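Local coordinates for putative uncharacterized protein (Pseudomonas phage 201phi2-1, PDB 3R4V), which is of unassigned function but belongs to the phage tubulin-like family and binds guanosine-5'-diphosphate, at residues C209-E214 / F267-V272; A111-F116 / L146-N151. One frame throughout, in Å; residues are numbered along the deposited sequence.

Contact 1 (C209-E214 / F267-V272); sequences CELHIE and FVINSV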
ATOM      1  N   CYS A 209      -2.567   8.939  -5.720  1.00 13.49           N
ATOM      2  CA  CYS A 209      -2.656   8.482  -7.091  1.00 13.54           C
ATOM      3  C   CYS A 209      -2.636   6.966  -7.099  1.00 12.64           C
ATOM      4  O   CYS A 209      -2.133   6.357  -6.164  1.00 16.30           O
ATOM      5  CB  CYS A 209      -1.429   8.950  -7.867  1.00 13.01           C
ATOM      6  SG  CYS A 209      -1.326  10.729  -8.026  1.00 19.51           S
ATOM      7  N   GLU A 210      -3.154   6.361  -8.164  1.00 15.21           N
ATOM      8  CA  GLU A 210      -3.030   4.916  -8.327  1.00 15.89           C
ATOM      9  C   GLU A 210      -1.914   4.551  -9.286  1.00 20.81           C
ATOM     10  O   GLU A 210      -1.682   5.231 -10.275  1.00 18.27           O
ATOM     11  CB  GLU A 210      -4.296   4.311  -8.890  1.00 18.00           C
ATOM     12  CG  GLU A 210      -5.459   4.117  -7.940  1.00 21.79           C
ATOM     13  CD  GLU A 210      -6.610   3.401  -8.653  1.00 20.49           C
ATOM     14  OE1 GLU A 210      -6.652   2.151  -8.616  1.00 21.70           O
ATOM     15  OE2 GLU A 210      -7.456   4.074  -9.290  1.00 20.11           O
ATOM     16  N   LEU A 211      -1.259   3.441  -8.991  1.00 14.77           N
ATOM     17  CA  LEU A 211      -0.293   2.828  -9.879  1.00 17.44           C
ATOM     18  C   LEU A 211      -0.981   1.650 -10.540  1.00 21.15           C
ATOM     19  O   LEU A 211      -1.547   0.791  -9.862  1.00 19.85           O
ATOM     20  CB  LEU A 211       0.887   2.317  -9.066  1.00 14.35           C
ATOM     21  CG  LEU A 211       1.913   1.445  -9.795  1.00 16.53           C
ATOM     22  CD1 LEU A 211       2.482   2.179 -11.012  1.00 19.87           C
ATOM     23  CD2 LEU A 211       3.012   0.974  -8.888  1.00 16.98           C
ATOM     24  N   HIS A 212      -0.915   1.605 -11.862  1.00 16.13           N
ATOM     25  CA  HIS A 212      -1.482   0.484 -12.618  1.00 16.84           C
ATOM     26  C   HIS A 212      -0.332  -0.202 -13.306  1.00 21.63           C
ATOM     27  O   HIS A 212       0.483   0.456 -13.950  1.00 21.28           O
ATOM     28  CB  HIS A 212      -2.467   0.987 -13.673  1.00 20.10           C
ATOM     29  CG  HIS A 212      -3.593   1.790 -13.109  1.00 20.21           C
ATOM     30  ND1 HIS A 212      -4.819   1.241 -12.809  1.00 24.58           N
ATOM     31  CD2 HIS A 212      -3.676   3.103 -12.785  1.00 22.42           C
ATOM     32  CE1 HIS A 212      -5.615   2.183 -12.333  1.00 25.72           C
ATOM     33  NE2 HIS A 212      -4.942   3.321 -12.300  1.00 20.23           N
ATOM     34  N   ILE A 213      -0.259  -1.523 -13.168  1.00 18.12           N
ATOM     35  CA  ILE A 213       0.865  -2.271 -13.721  1.00 21.96           C
ATOM     36  C   ILE A 213       0.321  -3.247 -14.755  1.00 20.69           C
ATOM     37  O   ILE A 213      -0.336  -4.228 -14.407  1.00 24.18           O
ATOM     38  CB  ILE A 213       1.650  -3.033 -12.614  1.00 20.31           C
ATOM     39  CG1 ILE A 213       2.181  -2.056 -11.549  1.00 26.35           C
ATOM     40  CG2 ILE A 213       2.792  -3.837 -13.240  1.00 23.16           C
ATOM     41  CD1 ILE A 213       2.679  -2.744 -10.281  1.00 25.72           C
ATOM     42  N   GLU A 214       0.576  -2.967 -16.033  1.00 18.92           N
ATOM     43  CA  GLU A 214      -0.088  -3.699 -17.100  1.00 21.16           C
ATOM     44  C   GLU A 214       0.952  -4.328 -17.999  1.00 30.08           C
ATOM     45  O   GLU A 214       2.061  -3.809 -18.123  1.00 28.91           O
ATOM     46  CB  GLU A 214      -0.955  -2.751 -17.936  1.00 25.34           C
ATOM     47  CG  GLU A 214      -1.898  -1.894 -17.112  1.00 32.12           C
ATOM     48  CD  GLU A 214      -2.920  -2.706 -16.367  1.00 34.39           C
ATOM     49  OE1 GLU A 214      -3.173  -3.867 -16.768  1.00 30.54           O
ATOM     50  OE2 GLU A 214      -3.461  -2.189 -15.365  1.00 40.76           O
ATOM     51  N   PHE A 267       3.877   0.930 -16.404  1.00 18.37           N
ATOM     52  CA  PHE A 267       3.573   1.381 -15.051  1.00 17.76           C
ATOM     53  C   PHE A 267       2.918   2.741 -15.201  1.00 16.89           C
ATOM     54  O   PHE A 267       3.595   3.733 -15.496  1.00 21.87           O
ATOM     55  CB  PHE A 267       4.876   1.489 -14.261  1.00 18.60           C
ATOM     56  CG  PHE A 267       5.654   0.192 -14.185  1.00 20.11           C
ATOM     57  CD1 PHE A 267       6.490  -0.197 -15.225  1.00 23.44           C
ATOM     58  CD2 PHE A 267       5.543  -0.634 -13.087  1.00 21.02           C
ATOM     59  CE1 PHE A 267       7.205  -1.386 -15.153  1.00 25.26           C
ATOM     60  CE2 PHE A 267       6.253  -1.826 -13.007  1.00 22.79           C
ATOM     61  CZ  PHE A 267       7.080  -2.207 -14.042  1.00 23.12           C
ATOM     62  N   VAL A 268       1.604   2.782 -15.058  1.00 19.69           N
ATOM     63  CA  VAL A 268       0.856   3.994 -15.370  1.00 17.38           C
ATOM     64  C   VAL A 268       0.268   4.578 -14.104  1.00 19.78           C
ATOM     65  O   VAL A 268      -0.386   3.877 -13.342  1.00 17.39           O
ATOM     66  CB  VAL A 268      -0.278   3.699 -16.342  1.00 21.29           C
ATOM     67  CG1 VAL A 268      -0.882   5.016 -16.864  1.00 19.64           C
ATOM     68  CG2 VAL A 268       0.235   2.832 -17.500  1.00 21.65           C
ATOM     69  N   ILE A 269       0.534   5.855 -13.867  1.00 14.13           N
ATOM     70  CA  ILE A 269       0.012   6.536 -12.685  1.00 12.66           C
ATOM     71  C   ILE A 269      -1.144   7.448 -13.117  1.00 17.76           C
ATOM     72  O   ILE A 269      -0.994   8.230 -14.044  1.00 19.29           O
ATOM     73  CB  ILE A 269       1.122   7.373 -11.991  1.00 17.38           C
ATOM     74  CG1 ILE A 269       2.276   6.470 -11.543  1.00 15.72           C
ATOM     75  CG2 ILE A 269       0.554   8.188 -10.807  1.00 15.32           C
ATOM     76  CD1 ILE A 269       3.470   7.200 -10.969  1.00 18.86           C
ATOM     77  N   ASN A 270      -2.288   7.351 -12.438  1.00 13.97           N
ATOM     78  CA  ASN A 270      -3.367   8.316 -12.621  1.00 18.27           C
ATOM     79  C   ASN A 270      -3.946   8.630 -11.256  1.00 19.58           C
ATOM     80  O   ASN A 270      -3.389   8.186 -10.262  1.00 15.57           O
ATOM     81  CB  ASN A 270      -4.442   7.797 -13.574  1.00 14.30           C
ATOM     82  CG  ASN A 270      -5.303   6.723 -12.968  1.00 17.55           C
ATOM     83  OD1 ASN A 270      -4.961   6.133 -11.938  1.00 18.27           O
ATOM     84  ND2 ASN A 270      -6.433   6.444 -13.616  1.00 22.83           N
ATOM     85  N   SER A 271      -5.041   9.384 -11.190  1.00 16.14           N
ATOM     86  CA  SER A 271      -5.643   9.641  -9.869  1.00 14.38           C
ATOM     87  C   SER A 271      -7.160   9.736  -9.918  1.00 17.93           C
ATOM     88  O   SER A 271      -7.800   9.778  -8.867  1.00 16.55           O
ATOM     89  CB  SER A 271      -5.062  10.906  -9.223  1.00 17.39           C
ATOM     90  OG  SER A 271      -5.496  12.071  -9.929  1.00 18.12           O
ATOM     91  N   VAL A 272      -7.741   9.781 -11.114  1.00 17.14           N
ATOM     92  CA  VAL A 272      -9.191   9.947 -11.215  1.00 18.42           C
ATOM     93  C   VAL A 272      -9.951   8.751 -10.617  1.00 25.38           C
ATOM     94  O   VAL A 272     -11.080   8.892 -10.182  1.00 23.51           O
ATOM     95  CB  VAL A 272      -9.660  10.262 -12.654  1.00 19.78           C
ATOM     96  CG1 VAL A 272      -9.502   9.053 -13.559  1.00 17.64           C
ATOM     97  CG2 VAL A 272     -11.108  10.720 -12.645  1.00 29.81           C
TER
HETATM   98  O   HOH W   1      -6.861   6.579  -9.863  1.00 18.90           O

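Contact 2 (A111-F116 / L146-N151); sequences ASFVSF and LPIVVN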
ATOM      1  N   ALA A 111      12.291  11.059  -1.055  1.00 26.56           N
ATOM      2  CA  ALA A 111      12.384   9.768  -1.735  1.00 31.62           C
ATOM      3  C   ALA A 111      11.384   9.518  -2.871  1.00 29.94           C
ATOM      4  O   ALA A 111      10.300  10.125  -2.948  1.00 23.69           O
ATOM      5  CB  ALA A 111      12.291   8.639  -0.718  1.00 28.67           C
ATOM      6  N   SER A 112      11.780   8.606  -3.757  1.00 26.65           N
ATOM      7  CA  SER A 112      10.908   8.053  -4.783  1.00 25.50           C
ATOM      8  C   SER A 112      10.397   6.709  -4.287  1.00 23.84           C
ATOM      9  O   SER A 112      11.185   5.833  -3.921  1.00 23.77           O
ATOM     10  CB  SER A 112      11.695   7.828  -6.079  1.00 25.21           C
ATOM     11  OG  SER A 112      12.223   9.040  -6.590  1.00 29.08           O
ATOM     12  N   PHE A 113       9.085   6.536  -4.262  1.00 19.64           N
ATOM     13  CA  PHE A 113       8.536   5.296  -3.741  1.00 19.41           C
ATOM     14  C   PHE A 113       7.109   5.082  -4.221  1.00 17.57           C
ATOM     15  O   PHE A 113       6.435   6.019  -4.647  1.00 16.98           O
ATOM     16  CB  PHE A 113       8.614   5.270  -2.196  1.00 16.11           C
ATOM     17  CG  PHE A 113       7.879   6.413  -1.540  1.00 13.96           C
ATOM     18  CD1 PHE A 113       6.531   6.292  -1.217  1.00 19.11           C
ATOM     19  CD2 PHE A 113       8.531   7.610  -1.256  1.00 24.08           C
ATOM     20  CE1 PHE A 113       5.844   7.356  -0.604  1.00 22.23           C
ATOM     21  CE2 PHE A 113       7.861   8.674  -0.657  1.00 27.01           C
ATOM     22  CZ  PHE A 113       6.512   8.547  -0.332  1.00 24.35           C
ATOM     23  N   VAL A 114       6.671   3.830  -4.189  1.00 15.53           N
ATOM     24  CA  VAL A 114       5.262   3.497  -4.382  1.00 18.16           C
ATOM     25  C   VAL A 114       4.803   2.571  -3.270  1.00 17.46           C
ATOM     26  O   VAL A 114       5.628   1.954  -2.600  1.00 21.69           O
ATOM     27  CB  VAL A 114       4.968   2.836  -5.750  1.00 16.87           C
ATOM     28  CG1 VAL A 114       5.365   3.780  -6.894  1.00 17.02           C
ATOM     29  CG2 VAL A 114       5.677   1.478  -5.883  1.00 20.77           C
ATOM     30  N   SER A 115       3.489   2.486  -3.060  1.00 14.38           N
ATOM     31  CA  SER A 115       2.958   1.610  -2.011  1.00 18.45           C
ATOM     32  C   SER A 115       2.001   0.596  -2.596  1.00 18.01           C
ATOM     33  O   SER A 115       1.371   0.846  -3.614  1.00 19.49           O
ATOM     34  CB  SER A 115       2.200   2.443  -0.975  1.00 17.00           C
ATOM     35  OG  SER A 115       3.058   3.417  -0.400  1.00 17.54           O
ATOM     36  N   PHE A 116       1.887  -0.548  -1.932  1.00 16.53           N
ATOM     37  CA  PHE A 116       0.892  -1.541  -2.276  1.00 13.25           C
ATOM     38  C   PHE A 116      -0.028  -1.684  -1.063  1.00 17.23           C
ATOM     39  O   PHE A 116       0.422  -2.110   0.009  1.00 17.93           O
ATOM     40  CB  PHE A 116       1.571  -2.879  -2.603  1.00 16.70           C
ATOM     41  CG  PHE A 116       2.243  -2.882  -3.951  1.00 14.13           C
ATOM     42  CD1 PHE A 116       1.569  -3.338  -5.070  1.00 18.04           C
ATOM     43  CD2 PHE A 116       3.517  -2.368  -4.098  1.00 20.08           C
ATOM     44  CE1 PHE A 116       2.171  -3.299  -6.316  1.00 19.39           C
ATOM     45  CE2 PHE A 116       4.127  -2.327  -5.352  1.00 19.75           C
ATOM     46  CZ  PHE A 116       3.460  -2.796  -6.444  1.00 20.37           C
ATOM     47  N   LEU A 146       3.573  16.027  -2.393  1.00 20.88           N
ATOM     48  CA  LEU A 146       4.183  14.950  -3.141  1.00 21.97           C
ATOM     49  C   LEU A 146       3.074  13.976  -3.500  1.00 18.48           C
ATOM     50  O   LEU A 146       2.206  13.738  -2.666  1.00 19.98           O
ATOM     51  CB  LEU A 146       5.184  14.237  -2.232  1.00 28.83           C
ATOM     52  CG  LEU A 146       5.865  13.014  -2.811  1.00 31.19           C
ATOM     53  CD1 LEU A 146       6.869  13.492  -3.845  1.00 38.34           C
ATOM     54  CD2 LEU A 146       6.546  12.162  -1.727  1.00 26.44           C
ATOM     55  N   PRO A 147       3.092  13.427  -4.726  1.00 13.47           N
ATOM     56  CA  PRO A 147       2.091  12.387  -5.016  1.00 11.45           C
ATOM     57  C   PRO A 147       2.355  11.177  -4.142  1.00 16.32           C
ATOM     58  O   PRO A 147       3.507  10.781  -3.946  1.00 21.93           O
ATOM     59  CB  PRO A 147       2.354  12.024  -6.479  1.00 19.26           C
ATOM     60  CG  PRO A 147       3.110  13.236  -7.034  1.00 18.85           C
ATOM     61  CD  PRO A 147       3.943  13.711  -5.894  1.00 20.77           C
ATOM     62  N   ILE A 148       1.287  10.603  -3.603  1.00 15.49           N
ATOM     63  CA  ILE A 148       1.424   9.363  -2.860  1.00 11.97           C
ATOM     64  C   ILE A 148       0.797   8.283  -3.711  1.00 14.46           C
ATOM     65  O   ILE A 148      -0.426   8.214  -3.862  1.00 14.34           O
ATOM     66  CB  ILE A 148       0.763   9.457  -1.470  1.00 13.49           C
ATOM     67  CG1 ILE A 148       1.470  10.529  -0.614  1.00 17.79           C
ATOM     68  CG2 ILE A 148       0.741   8.068  -0.803  1.00 15.20           C
ATOM     69  CD1 ILE A 148       2.928  10.223  -0.226  1.00 14.59           C
ATOM     70  N   VAL A 149       1.657   7.478  -4.329  1.00 13.90           N
ATOM     71  CA  VAL A 149       1.268   6.631  -5.447  1.00 11.88           C
ATOM     72  C   VAL A 149       1.087   5.230  -4.923  1.00 15.23           C
ATOM     73  O   VAL A 149       2.017   4.650  -4.389  1.00 15.60           O
ATOM     74  CB  VAL A 149       2.391   6.643  -6.516  1.00 14.64           C
ATOM     75  CG1 VAL A 149       2.096   5.696  -7.646  1.00 15.84           C
ATOM     76  CG2 VAL A 149       2.578   8.068  -7.054  1.00 18.31           C
ATOM     77  N   VAL A 150      -0.119   4.700  -5.076  1.00 13.81           N
ATOM     78  CA  VAL A 150      -0.430   3.399  -4.505  1.00 16.20           C
ATOM     79  C   VAL A 150      -1.086   2.472  -5.510  1.00 15.41           C
ATOM     80  O   VAL A 150      -1.892   2.881  -6.336  1.00 17.19           O
ATOM     81  CB  VAL A 150      -1.345   3.526  -3.265  1.00 15.34           C
ATOM     82  CG1 VAL A 150      -0.820   4.623  -2.315  1.00 15.08           C
ATOM     83  CG2 VAL A 150      -2.774   3.801  -3.664  1.00 17.19           C
ATOM     84  N   ASN A 151      -0.722   1.201  -5.430  1.00 14.29           N
ATOM     85  CA  ASN A 151      -1.433   0.158  -6.135  1.00 15.18           C
ATOM     86  C   ASN A 151      -2.439  -0.366  -5.129  1.00 18.53           C
ATOM     87  O   ASN A 151      -2.057  -0.913  -4.083  1.00 16.92           O
ATOM     88  CB  ASN A 151      -0.460  -0.942  -6.541  1.00 16.57           C
ATOM     89  CG  ASN A 151      -1.128  -2.039  -7.345  1.00 20.90           C
ATOM     90  OD1 ASN A 151      -1.448  -3.108  -6.820  1.00 19.21           O
ATOM     91  ND2 ASN A 151      -1.347  -1.781  -8.627  1.00 23.00           N
TER
HETATM   92  O   HOH W   2       4.501   7.807  -3.781  1.00 15.63           O
HETATM   93  O   HOH W   3       3.297   5.528  -2.097  1.00 17.54           O

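Contact 1 (C209-E214 / F267-V272)
Asn270 OD1 is gripped by two donors, the ring N-H of His212 and a water. His212 NE2 reaches it at 2.8 Å with an N-H...O angle of 144°; OD1 lies in the plane of the imidazole, while the nitrogen stands above the amide plane, the two planes being 78° apart. The water gives its other hydrogen to Glu210 OE2, 2.6 Å from the water oxygen, and so ties the carboxylate to the amide as the two side chains run side by side in the same direction. A chi1 of 73° sets Asn270 CG between the backbone N and the carbonyl carbon, and from there the amide reaches towards His212; its ND2 is held as well, by Pro224 O. With the Glu210 carboxylate close by, OE2 about 4.0 Å from His212 NE2, the imidazole may be somewhat easier to protonate.

Beneath this polar cluster the backbones pair antiparallel. Glu210 and Asn270 exchange N-H...O bonds, and so do His212 and Val268, where Val268 N meets His212 O at 2.8 Å and almost straight. Ile269 CA lies 3.2 Å from Glu210 O in a CA-H...O contact between these pairs.

The other face is greasy. Leu211 CD1 rests against Phe267 CB at 4.1 Å, the two side chains pointing the same way, and Ile213 CG1 comes obliquely to Phe267 CD2. At the far end Cys209 CB packs on Ile269 CG2 at 3.6 Å. Trp194 of helix 188-195 touches Leu211 and Ile269, and helix 161-178 lies against Ile213 and Phe267. Backbone bonds thus pair the strands, with Glu210, His212 and Asn270 beside Val268 on one face and helix-packed apolar residues on the other: an antiparallel pair in the C-terminal domain of a tubulin-like protein.

Contact 2 (A111-F116 / L146-N151)
Phe113 sets the CZ tip of its ring between two aliphatic ends. CZ lies 3.9 Å from Leu146 CD2, which comes up obliquely, and 4.0 Å from Ile148 CD1, which sits at the ring edge near its plane. Chi1 of 59° puts Phe113 CG between the backbone N and the carbonyl carbon; the ring beyond it reaches across to Leu146 and Ile148 where the strands have splayed apart. A water fills that gap: it donates to Phe113 O and Pro147 O and accepts from Val149 N, standing in for direct backbone pairing.

Further along, the strands close up. The methyls Val114 CG1 and Val149 CG1 meet at 3.9 Å, and Val195 of helix 188-195 touches both valines. Ser115 N then bonds to Val149 O, and Asn151 N to Ser115 O at 2.8 Å, so Ser115 grips one strand at the two residues flanking its bridge partner Val150. A second water links Ser115 OG with Val149 O, while Ser115 CB nestles beside Val150 CG1.

At the last pair Asn151 CB and OD1 lie along the CD1-CE1 side of the Phe116 ring, Asn151 CB 3.5 Å from Phe116 CD1, with ring and amide planes 49° apart. The amide itself is held by Leu211 O and Lys171 NZ. Helix 161-178 packs on Phe116. These are parallel neighbours joined through helix 124-144, a beta-alpha-beta crossover in the central sheet of the tubulin-like fold.

In the fold
Contacts 1 and 2 lie in one mixed sheet, their centres 10 Å apart, and meet where strand 148-154 runs beside strand 208-214. Val150 makes the join, with probable hydrogen bonds of 2.8 Å from Leu211 N to Val150 O and from Val150 N to Cys209 O, while Leu211 CB packs on Val149 CG1 at 3.9 Å. The sheet thus passes from the parallel strands of contact 2 to the antiparallel pair of contact 1 through strand 208-214. Helices 161-178 and 188-195 touch both contacts. The Phe116 side chain of contact 2 does not touch the bound guanosine-5'-diphosphate, from which it lies about 10 Å away.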